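Local coordinates for Mgp-operon protein 3 (Mycoplasma pneumoniae, PDB 6RJ1), which probably helps the pathogen attach to host cells, as the extracellular N-domain of the adhesin-related protein P40/P90, which probably acts together with adhesin P1, at residues A[927-941]-A[944-958]. Residues are numbered along the deposited sequence; the frame is centred on the assembly and turned at random.
Sequences DDLTGILPLSDEFSA and TKDQTWTGKVDIYKN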
ATOM      1  N   ASP A 927       1.423 -13.075  27.444  1.00 90.40           N
ATOM      2  CA  ASP A 927       0.041 -12.697  27.734  1.00 89.56           C
ATOM      3  C   ASP A 927      -0.735 -12.033  26.607  1.00 91.68           C
ATOM      4  O   ASP A 927      -0.142 -11.462  25.699  1.00 92.49           O
ATOM      5  CB  ASP A 927       0.013 -11.796  28.975  1.00 91.35           C
ATOM      6  CG  ASP A 927       0.181 -12.521  30.296  1.00 97.71           C
ATOM      7  OD1 ASP A 927      -0.426 -13.607  30.464  1.00 96.48           O
ATOM      8  OD2 ASP A 927       0.885 -11.985  31.175  1.00105.43           O
ATOM      9  N   ASP A 928      -2.075 -12.085  26.693  1.00 85.50           N
ATOM     10  CA  ASP A 928      -2.963 -11.456  25.717  1.00 84.35           C
ATOM     11  C   ASP A 928      -3.373 -10.085  26.208  1.00 83.32           C
ATOM     12  O   ASP A 928      -3.933  -9.959  27.287  1.00 82.06           O
ATOM     13  CB  ASP A 928      -4.177 -12.341  25.409  1.00 86.96           C
ATOM     14  CG  ASP A 928      -3.797 -13.605  24.667  1.00105.72           C
ATOM     15  OD1 ASP A 928      -3.253 -13.493  23.533  1.00108.28           O
ATOM     16  OD2 ASP A 928      -4.036 -14.707  25.214  1.00113.04           O
ATOM     17  N   LEU A 929      -3.059  -9.055  25.429  1.00 77.44           N
ATOM     18  CA  LEU A 929      -3.317  -7.672  25.787  1.00 76.40           C
ATOM     19  C   LEU A 929      -4.763  -7.191  25.566  1.00 81.46           C
ATOM     20  O   LEU A 929      -5.297  -7.307  24.458  1.00 80.93           O
ATOM     21  CB  LEU A 929      -2.324  -6.787  25.030  1.00 75.85           C
ATOM     22  CG  LEU A 929      -2.444  -5.292  25.231  1.00 79.56           C
ATOM     23  CD1 LEU A 929      -1.701  -4.837  26.470  1.00 78.74           C
ATOM     24  CD2 LEU A 929      -1.940  -4.579  24.030  1.00 81.56           C
ATOM     25  N   THR A 930      -5.369  -6.605  26.625  1.00 78.36           N
ATOM     26  CA  THR A 930      -6.708  -5.993  26.578  1.00 77.81           C
ATOM     27  C   THR A 930      -6.547  -4.543  26.073  1.00 81.17           C
ATOM     28  O   THR A 930      -7.385  -4.039  25.316  1.00 81.47           O
ATOM     29  CB  THR A 930      -7.369  -6.055  27.960  1.00 81.00           C
ATOM     30  OG1 THR A 930      -7.421  -7.410  28.387  1.00 82.15           O
ATOM     31  CG2 THR A 930      -8.762  -5.458  27.983  1.00 76.10           C
ATOM     32  N   GLY A 931      -5.459  -3.913  26.497  1.00 76.48           N
ATOM     33  CA  GLY A 931      -5.109  -2.553  26.126  1.00 75.77           C
ATOM     34  C   GLY A 931      -4.213  -1.884  27.142  1.00 78.23           C
ATOM     35  O   GLY A 931      -3.866  -2.468  28.170  1.00 75.77           O
ATOM     36  N   ILE A 932      -3.831  -0.644  26.836  1.00 76.07           N
ATOM     37  CA  ILE A 932      -2.977   0.197  27.672  1.00 76.15           C
ATOM     38  C   ILE A 932      -3.683   1.527  27.974  1.00 82.25           C
ATOM     39  O   ILE A 932      -4.148   2.210  27.057  1.00 82.71           O
ATOM     40  CB  ILE A 932      -1.560   0.391  27.035  1.00 79.01           C
ATOM     41  CG1 ILE A 932      -0.871  -0.970  26.792  1.00 78.78           C
ATOM     42  CG2 ILE A 932      -0.666   1.312  27.898  1.00 79.98           C
ATOM     43  CD1 ILE A 932       0.055  -1.010  25.703  1.00 80.61           C
ATOM     44  N   LEU A 933      -3.762   1.889  29.263  1.00 79.88           N
ATOM     45  CA  LEU A 933      -4.399   3.129  29.710  1.00 80.16           C
ATOM     46  C   LEU A 933      -3.358   4.163  30.119  1.00 85.67           C
ATOM     47  O   LEU A 933      -2.609   3.900  31.063  1.00 84.54           O
ATOM     48  CB  LEU A 933      -5.343   2.892  30.908  1.00 80.02           C
ATOM     49  CG  LEU A 933      -6.377   1.774  30.835  1.00 84.84           C
ATOM     50  CD1 LEU A 933      -7.098   1.648  32.149  1.00 85.05           C
ATOM     51  CD2 LEU A 933      -7.394   2.006  29.730  1.00 86.90           C
ATOM     52  N   PRO A 934      -3.302   5.356  29.475  1.00 84.41           N
ATOM     53  CA  PRO A 934      -2.355   6.385  29.938  1.00 84.94           C
ATOM     54  C   PRO A 934      -2.940   7.090  31.165  1.00 91.23           C
ATOM     55  O   PRO A 934      -3.649   8.094  31.040  1.00 91.03           O
ATOM     56  CB  PRO A 934      -2.188   7.312  28.725  1.00 86.48           C
ATOM     57  CG  PRO A 934      -3.319   7.015  27.831  1.00 90.87           C
ATOM     58  CD  PRO A 934      -4.120   5.854  28.356  1.00 86.17           C
ATOM     59  N   LEU A 935      -2.683   6.510  32.355  1.00 89.16           N
ATOM     60  CA  LEU A 935      -3.178   6.987  33.650  1.00 89.84           C
ATOM     61  C   LEU A 935      -2.765   8.421  33.980  1.00 96.30           C
ATOM     62  O   LEU A 935      -3.508   9.131  34.662  1.00 95.80           O
ATOM     63  CB  LEU A 935      -2.740   6.049  34.784  1.00 89.75           C
ATOM     64  CG  LEU A 935      -3.208   4.599  34.733  1.00 94.13           C
ATOM     65  CD1 LEU A 935      -2.503   3.790  35.803  1.00 94.61           C
ATOM     66  CD2 LEU A 935      -4.717   4.488  34.911  1.00 95.31           C
ATOM     67  N   SER A 936      -1.566   8.823  33.521  1.00 94.53           N
ATOM     68  CA  SER A 936      -0.977  10.152  33.693  1.00 95.00           C
ATOM     69  C   SER A 936       0.262  10.292  32.804  1.00 99.81           C
ATOM     70  O   SER A 936       0.635   9.346  32.096  1.00 99.41           O
ATOM     71  CB  SER A 936      -0.620  10.416  35.161  1.00 98.30           C
ATOM     72  OG  SER A 936       0.473   9.628  35.605  1.00107.27           O
ATOM     73  N   ASP A 937       0.902  11.473  32.855  1.00 97.38           N
ATOM     74  CA  ASP A 937       2.129  11.777  32.124  1.00 98.01           C
ATOM     75  C   ASP A 937       3.267  10.874  32.620  1.00100.96           C
ATOM     76  O   ASP A 937       4.160  10.521  31.842  1.00100.19           O
ATOM     77  CB  ASP A 937       2.500  13.266  32.310  1.00100.77           C
ATOM     78  CG  ASP A 937       2.715  13.722  33.753  1.00117.09           C
ATOM     79  OD1 ASP A 937       1.811  13.493  34.594  1.00119.14           O
ATOM     80  OD2 ASP A 937       3.774  14.327  34.033  1.00122.87           O
ATOM     81  N   GLU A 938       3.202  10.493  33.919  1.00 96.51           N
ATOM     82  CA  GLU A 938       4.186   9.671  34.620  1.00 95.69           C
ATOM     83  C   GLU A 938       3.866   8.174  34.644  1.00 97.05           C
ATOM     84  O   GLU A 938       4.792   7.384  34.776  1.00 97.99           O
ATOM     85  CB  GLU A 938       4.382  10.170  36.063  1.00 97.15           C
ATOM     86  CG  GLU A 938       4.872  11.604  36.187  1.00109.60           C
ATOM     87  CD  GLU A 938       5.602  11.950  37.473  1.00134.43           C
ATOM     88  OE1 GLU A 938       5.202  11.453  38.553  1.00126.68           O
ATOM     89  OE2 GLU A 938       6.576  12.736  37.397  1.00130.63           O
ATOM     90  N   PHE A 939       2.584   7.775  34.582  1.00 89.51           N
ATOM     91  CA  PHE A 939       2.230   6.353  34.677  1.00 87.06           C
ATOM     92  C   PHE A 939       1.258   5.835  33.628  1.00 87.33           C
ATOM     93  O   PHE A 939       0.373   6.563  33.174  1.00 87.02           O
ATOM     94  CB  PHE A 939       1.671   6.032  36.068  1.00 88.23           C
ATOM     95  CG  PHE A 939       2.639   6.160  37.215  1.00 89.13           C
ATOM     96  CD1 PHE A 939       2.754   7.354  37.921  1.00 91.80           C
ATOM     97  CD2 PHE A 939       3.390   5.070  37.637  1.00 91.01           C
ATOM     98  CE1 PHE A 939       3.617   7.461  39.019  1.00 92.47           C
ATOM     99  CE2 PHE A 939       4.259   5.181  38.730  1.00 93.43           C
ATOM    100  CZ  PHE A 939       4.368   6.375  39.410  1.00 91.37           C
ATOM    101  N   SER A 940       1.396   4.544  33.298  1.00 80.87           N
ATOM    102  CA  SER A 940       0.531   3.843  32.362  1.00 79.81           C
ATOM    103  C   SER A 940       0.206   2.448  32.879  1.00 82.44           C
ATOM    104  O   SER A 940       1.031   1.827  33.549  1.00 81.90           O
ATOM    105  CB  SER A 940       1.161   3.783  30.976  1.00 82.39           C
ATOM    106  OG  SER A 940       1.294   5.091  30.444  1.00 90.85           O
ATOM    107  N   ALA A 941      -1.020   1.981  32.598  1.00 78.02           N
ATOM    108  CA  ALA A 941      -1.508   0.666  33.009  1.00 77.33           C
ATOM    109  C   ALA A 941      -1.668  -0.243  31.801  1.00 81.41           C
ATOM    110  O   ALA A 941      -2.162   0.189  30.759  1.00 80.40           O
ATOM    111  CB  ALA A 941      -2.827   0.797  33.738  1.00 77.74           C
ATOM    112  N   THR A 944      -4.223  -7.128  30.818  1.00 86.02           N
ATOM    113  CA  THR A 944      -3.887  -8.430  30.267  1.00 87.68           C
ATOM    114  C   THR A 944      -4.930  -9.515  30.616  1.00 97.22           C
ATOM    115  O   THR A 944      -5.562  -9.470  31.669  1.00 96.68           O
ATOM    116  CB  THR A 944      -2.443  -8.746  30.728  1.00 92.80           C
ATOM    117  OG1 THR A 944      -1.540  -8.434  29.667  1.00 91.82           O
ATOM    118  CG2 THR A 944      -2.239 -10.170  31.234  1.00 88.66           C
ATOM    119  N   LYS A 945      -5.073 -10.491  29.710  1.00 98.79           N
ATOM    120  CA  LYS A 945      -5.934 -11.666  29.798  1.00100.99           C
ATOM    121  C   LYS A 945      -5.064 -12.929  29.726  1.00111.80           C
ATOM    122  O   LYS A 945      -3.993 -12.926  29.109  1.00111.19           O
ATOM    123  CB  LYS A 945      -6.925 -11.696  28.625  1.00103.30           C
ATOM    124  CG  LYS A 945      -8.028 -10.649  28.677  1.00115.77           C
ATOM    125  CD  LYS A 945      -8.900 -10.667  27.409  1.00123.56           C
ATOM    126  CE  LYS A 945      -8.325  -9.889  26.242  1.00128.62           C
ATOM    127  NZ  LYS A 945      -9.290  -9.804  25.115  1.00135.44           N
ATOM    128  N   ASP A 946      -5.561 -14.016  30.327  1.00113.60           N
ATOM    129  CA  ASP A 946      -4.949 -15.347  30.371  1.00115.85           C
ATOM    130  C   ASP A 946      -6.113 -16.314  30.630  1.00124.76           C
ATOM    131  O   ASP A 946      -6.259 -17.339  29.959  1.00124.39           O
ATOM    132  CB  ASP A 946      -3.904 -15.402  31.512  1.00118.11           C
ATOM    133  CG  ASP A 946      -3.232 -16.744  31.732  1.00130.96           C
ATOM    134  OD1 ASP A 946      -3.815 -17.590  32.451  1.00131.60           O
ATOM    135  OD2 ASP A 946      -2.108 -16.938  31.216  1.00137.97           O
ATOM    136  N   GLN A 947      -6.956 -15.921  31.600  1.00125.19           N
ATOM    137  CA  GLN A 947      -8.172 -16.531  32.143  1.00126.52           C
ATOM    138  C   GLN A 947      -8.673 -15.543  33.236  1.00133.33           C
ATOM    139  O   GLN A 947      -9.741 -15.747  33.818  1.00133.38           O
ATOM    140  CB  GLN A 947      -7.892 -17.974  32.680  1.00127.81           C
ATOM    141  CG  GLN A 947      -8.070 -18.236  34.186  1.00138.58           C
ATOM    142  CD  GLN A 947      -6.866 -17.875  35.022  1.00156.92           C
ATOM    143  OE1 GLN A 947      -6.274 -16.794  34.901  1.00153.51           O
ATOM    144  NE2 GLN A 947      -6.493 -18.773  35.920  1.00146.56           N
ATOM    145  N   THR A 948      -7.882 -14.453  33.469  1.00131.06           N
ATOM    146  CA  THR A 948      -8.110 -13.386  34.453  1.00131.22           C
ATOM    147  C   THR A 948      -9.439 -12.650  34.225  1.00135.12           C
ATOM    148  O   THR A 948      -9.614 -11.939  33.221  1.00134.36           O
ATOM    149  CB  THR A 948      -6.910 -12.421  34.552  1.00139.68           C
ATOM    150  OG1 THR A 948      -5.917 -12.735  33.567  1.00138.89           O
ATOM    151  CG2 THR A 948      -6.294 -12.409  35.945  1.00137.65           C
ATOM    152  N   TRP A 949     -10.373 -12.848  35.186  1.00131.40           N
ATOM    153  CA  TRP A 949     -11.740 -12.316  35.212  1.00130.93           C
ATOM    154  C   TRP A 949     -11.775 -10.789  35.311  1.00131.27           C
ATOM    155  O   TRP A 949     -12.475 -10.139  34.528  1.00130.75           O
ATOM    156  CB  TRP A 949     -12.561 -12.992  36.330  1.00130.40           C
ATOM    157  CG  TRP A 949     -12.199 -14.435  36.563  1.00131.92           C
ATOM    158  CD1 TRP A 949     -11.591 -14.956  37.668  1.00134.97           C
ATOM    159  CD2 TRP A 949     -12.351 -15.525  35.636  1.00131.99           C
ATOM    160  NE1 TRP A 949     -11.389 -16.309  37.506  1.00134.63           N
ATOM    161  CE2 TRP A 949     -11.833 -16.682  36.261  1.00136.18           C
ATOM    162  CE3 TRP A 949     -12.892 -15.640  34.342  1.00133.31           C
ATOM    163  CZ2 TRP A 949     -11.838 -17.938  35.636  1.00135.58           C
ATOM    164  CZ3 TRP A 949     -12.880 -16.880  33.718  1.00134.87           C
ATOM    165  CH2 TRP A 949     -12.365 -18.012  34.365  1.00135.57           C
ATOM    166  N   THR A 950     -10.991 -10.222  36.247  1.00124.70           N
ATOM    167  CA  THR A 950     -10.852  -8.773  36.432  1.00122.72           C
ATOM    168  C   THR A 950      -9.835  -8.165  35.438  1.00121.81           C
ATOM    169  O   THR A 950      -9.843  -6.947  35.227  1.00122.35           O
ATOM    170  CB  THR A 950     -10.513  -8.431  37.900  1.00130.91           C
ATOM    171  OG1 THR A 950     -10.291  -7.021  38.008  1.00129.92           O
ATOM    172  CG2 THR A 950      -9.293  -9.199  38.435  1.00129.68           C
ATOM    173  N   GLY A 951      -8.975  -9.020  34.864  1.00112.47           N
ATOM    174  CA  GLY A 951      -7.917  -8.633  33.943  1.00109.33           C
ATOM    175  C   GLY A 951      -6.676  -8.223  34.708  1.00107.34           C
ATOM    176  O   GLY A 951      -6.744  -7.325  35.553  1.00107.24           O
ATOM    177  N   LYS A 952      -5.537  -8.902  34.448  1.00 98.67           N
ATOM    178  CA  LYS A 952      -4.254  -8.637  35.106  1.00 95.69           C
ATOM    179  C   LYS A 952      -3.737  -7.242  34.714  1.00 94.77           C
ATOM    180  O   LYS A 952      -3.554  -6.964  33.527  1.00 93.44           O
ATOM    181  CB  LYS A 952      -3.244  -9.749  34.769  1.00 97.43           C
ATOM    182  CG  LYS A 952      -1.886  -9.590  35.435  1.00109.78           C
ATOM    183  CD  LYS A 952      -0.810 -10.413  34.741  1.00120.09           C
ATOM    184  CE  LYS A 952       0.494  -9.656  34.631  1.00125.21           C
ATOM    185  NZ  LYS A 952       1.595 -10.519  34.136  1.00129.08           N
ATOM    186  N   VAL A 953      -3.542  -6.360  35.716  1.00 88.69           N
ATOM    187  CA  VAL A 953      -3.094  -4.982  35.494  1.00 87.54           C
ATOM    188  C   VAL A 953      -1.651  -4.767  35.951  1.00 91.38           C
ATOM    189  O   VAL A 953      -1.320  -5.020  37.105  1.00 91.09           O
ATOM    190  CB  VAL A 953      -4.064  -3.928  36.096  1.00 90.71           C
ATOM    191  CG1 VAL A 953      -3.592  -2.509  35.801  1.00 90.24           C
ATOM    192  CG2 VAL A 953      -5.487  -4.125  35.583  1.00 90.48           C
ATOM    193  N   ASP A 954      -0.806  -4.275  35.031  1.00 88.40           N
ATOM    194  CA  ASP A 954       0.602  -3.953  35.261  1.00 88.14           C
ATOM    195  C   ASP A 954       0.784  -2.432  35.198  1.00 90.64           C
ATOM    196  O   ASP A 954       0.270  -1.793  34.279  1.00 89.36           O
ATOM    197  CB  ASP A 954       1.493  -4.630  34.193  1.00 90.30           C
ATOM    198  CG  ASP A 954       2.033  -6.019  34.511  1.00104.37           C
ATOM    199  OD1 ASP A 954       1.714  -6.556  35.603  1.00105.98           O
ATOM    200  OD2 ASP A 954       2.787  -6.566  33.675  1.00110.46           O
ATOM    201  N   ILE A 955       1.500  -1.857  36.177  1.00 87.33           N
ATOM    202  CA  ILE A 955       1.785  -0.420  36.225  1.00 87.08           C
ATOM    203  C   ILE A 955       3.227  -0.179  35.777  1.00 91.48           C
ATOM    204  O   ILE A 955       4.150  -0.840  36.258  1.00 91.42           O
ATOM    205  CB  ILE A 955       1.491   0.205  37.626  1.00 89.86           C
ATOM    206  CG1 ILE A 955       0.072  -0.171  38.168  1.00 90.11           C
ATOM    207  CG2 ILE A 955       1.728   1.726  37.643  1.00 89.96           C
ATOM    208  CD1 ILE A 955      -1.211   0.319  37.350  1.00 95.53           C
ATOM    209  N   TYR A 956       3.410   0.788  34.870  1.00 88.07           N
ATOM    210  CA  TYR A 956       4.709   1.183  34.340  1.00 88.10           C
ATOM    211  C   TYR A 956       4.959   2.679  34.568  1.00 94.00           C
ATOM    212  O   TYR A 956       4.028   3.479  34.473  1.00 93.89           O
ATOM    213  CB  TYR A 956       4.786   0.851  32.844  1.00 88.71           C
ATOM    214  CG  TYR A 956       4.902  -0.628  32.530  1.00 89.53           C
ATOM    215  CD1 TYR A 956       3.780  -1.452  32.535  1.00 91.23           C
ATOM    216  CD2 TYR A 956       6.120  -1.189  32.155  1.00 90.20           C
ATOM    217  CE1 TYR A 956       3.873  -2.807  32.212  1.00 92.18           C
ATOM    218  CE2 TYR A 956       6.227  -2.544  31.834  1.00 91.24           C
ATOM    219  CZ  TYR A 956       5.098  -3.349  31.855  1.00101.14           C
ATOM    220  OH  TYR A 956       5.179  -4.684  31.520  1.00106.00           O
ATOM    221  N   LYS A 957       6.214   3.051  34.878  1.00 91.56           N
ATOM    222  CA  LYS A 957       6.597   4.445  35.078  1.00 91.48           C
ATOM    223  C   LYS A 957       7.155   5.010  33.772  1.00 96.13           C
ATOM    224  O   LYS A 957       8.127   4.483  33.233  1.00 94.35           O
ATOM    225  CB  LYS A 957       7.600   4.584  36.222  1.00 94.13           C
ATOM    226  CG  LYS A 957       7.579   5.963  36.871  1.00111.87           C
ATOM    227  CD  LYS A 957       8.890   6.710  36.661  1.00119.76           C
ATOM    228  CE  LYS A 957       8.963   7.986  37.465  1.00124.95           C
ATOM    229  NZ  LYS A 957       8.126   9.069  36.882  1.00132.78           N
ATOM    230  N   ASN A 958       6.495   6.062  33.259  1.00 95.64           N
ATOM    231  CA  ASN A 958       6.782   6.797  32.024  1.00 96.94           C
ATOM    232  C   ASN A 958       7.853   7.867  32.250  1.00102.98           C
ATOM    233  O   ASN A 958       7.611   8.874  32.921  1.00102.85           O
ATOM    234  CB  ASN A 958       5.488   7.436  31.475  1.00 98.49           C
ATOM    235  CG  ASN A 958       5.554   7.970  30.056  1.00119.73           C
ATOM    236  OD1 ASN A 958       6.599   8.405  29.549  1.00112.14           O
ATOM    237  ND2 ASN A 958       4.411   7.967  29.386  1.00111.98           N
TER
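Ile955 and Ala941 face each other as a non-hydrogen-bonded pair in a four-stranded antiparallel meander, a worked example of how larger side chains close on a small one. The Ala941 methyl leaves a shallow dip, and Ile955 CD1 and Val953 CG1, two residues apart on strand 952-959, close on it, each 4.0 Å from Ala941 CB. The Leu935 side chain, from the 934-938 turn, crosses that of Ile955 at about a right angle, CD1 to CD1. With CG2 anti to its backbone N, Ile955 turns this second branch the other way, to 3.7 Å from Phe939 CD2. The Phe939 ring meets this methyl and Lys957 CG obliquely. Between these, Ser940 and Tyr956, whose side chains take the other face, exchange two backbone hydrogen bonds; Tyr956 N to Ser940 O, at 2.9 Å, is nearly straight at 165°.

At the far end, Asp928 and Lys945 pair in the same way. There Thr944 CG2 butts against the Asp927 carboxylate, 3.5 Å from CG, and Lys952 NZ reaches Asp927 OD2 in a weak, 3.4 Å salt bridge. Lys945, bent at chi3 (-83°), curls its methylenes around Thr930 OG1. Helix 967-974 packs on Phe939, Val953 and Ile955; strand 962-965 continues the sheet beyond 952-959, and its Phe963 touches Ser940, Tyr956 and Asn958.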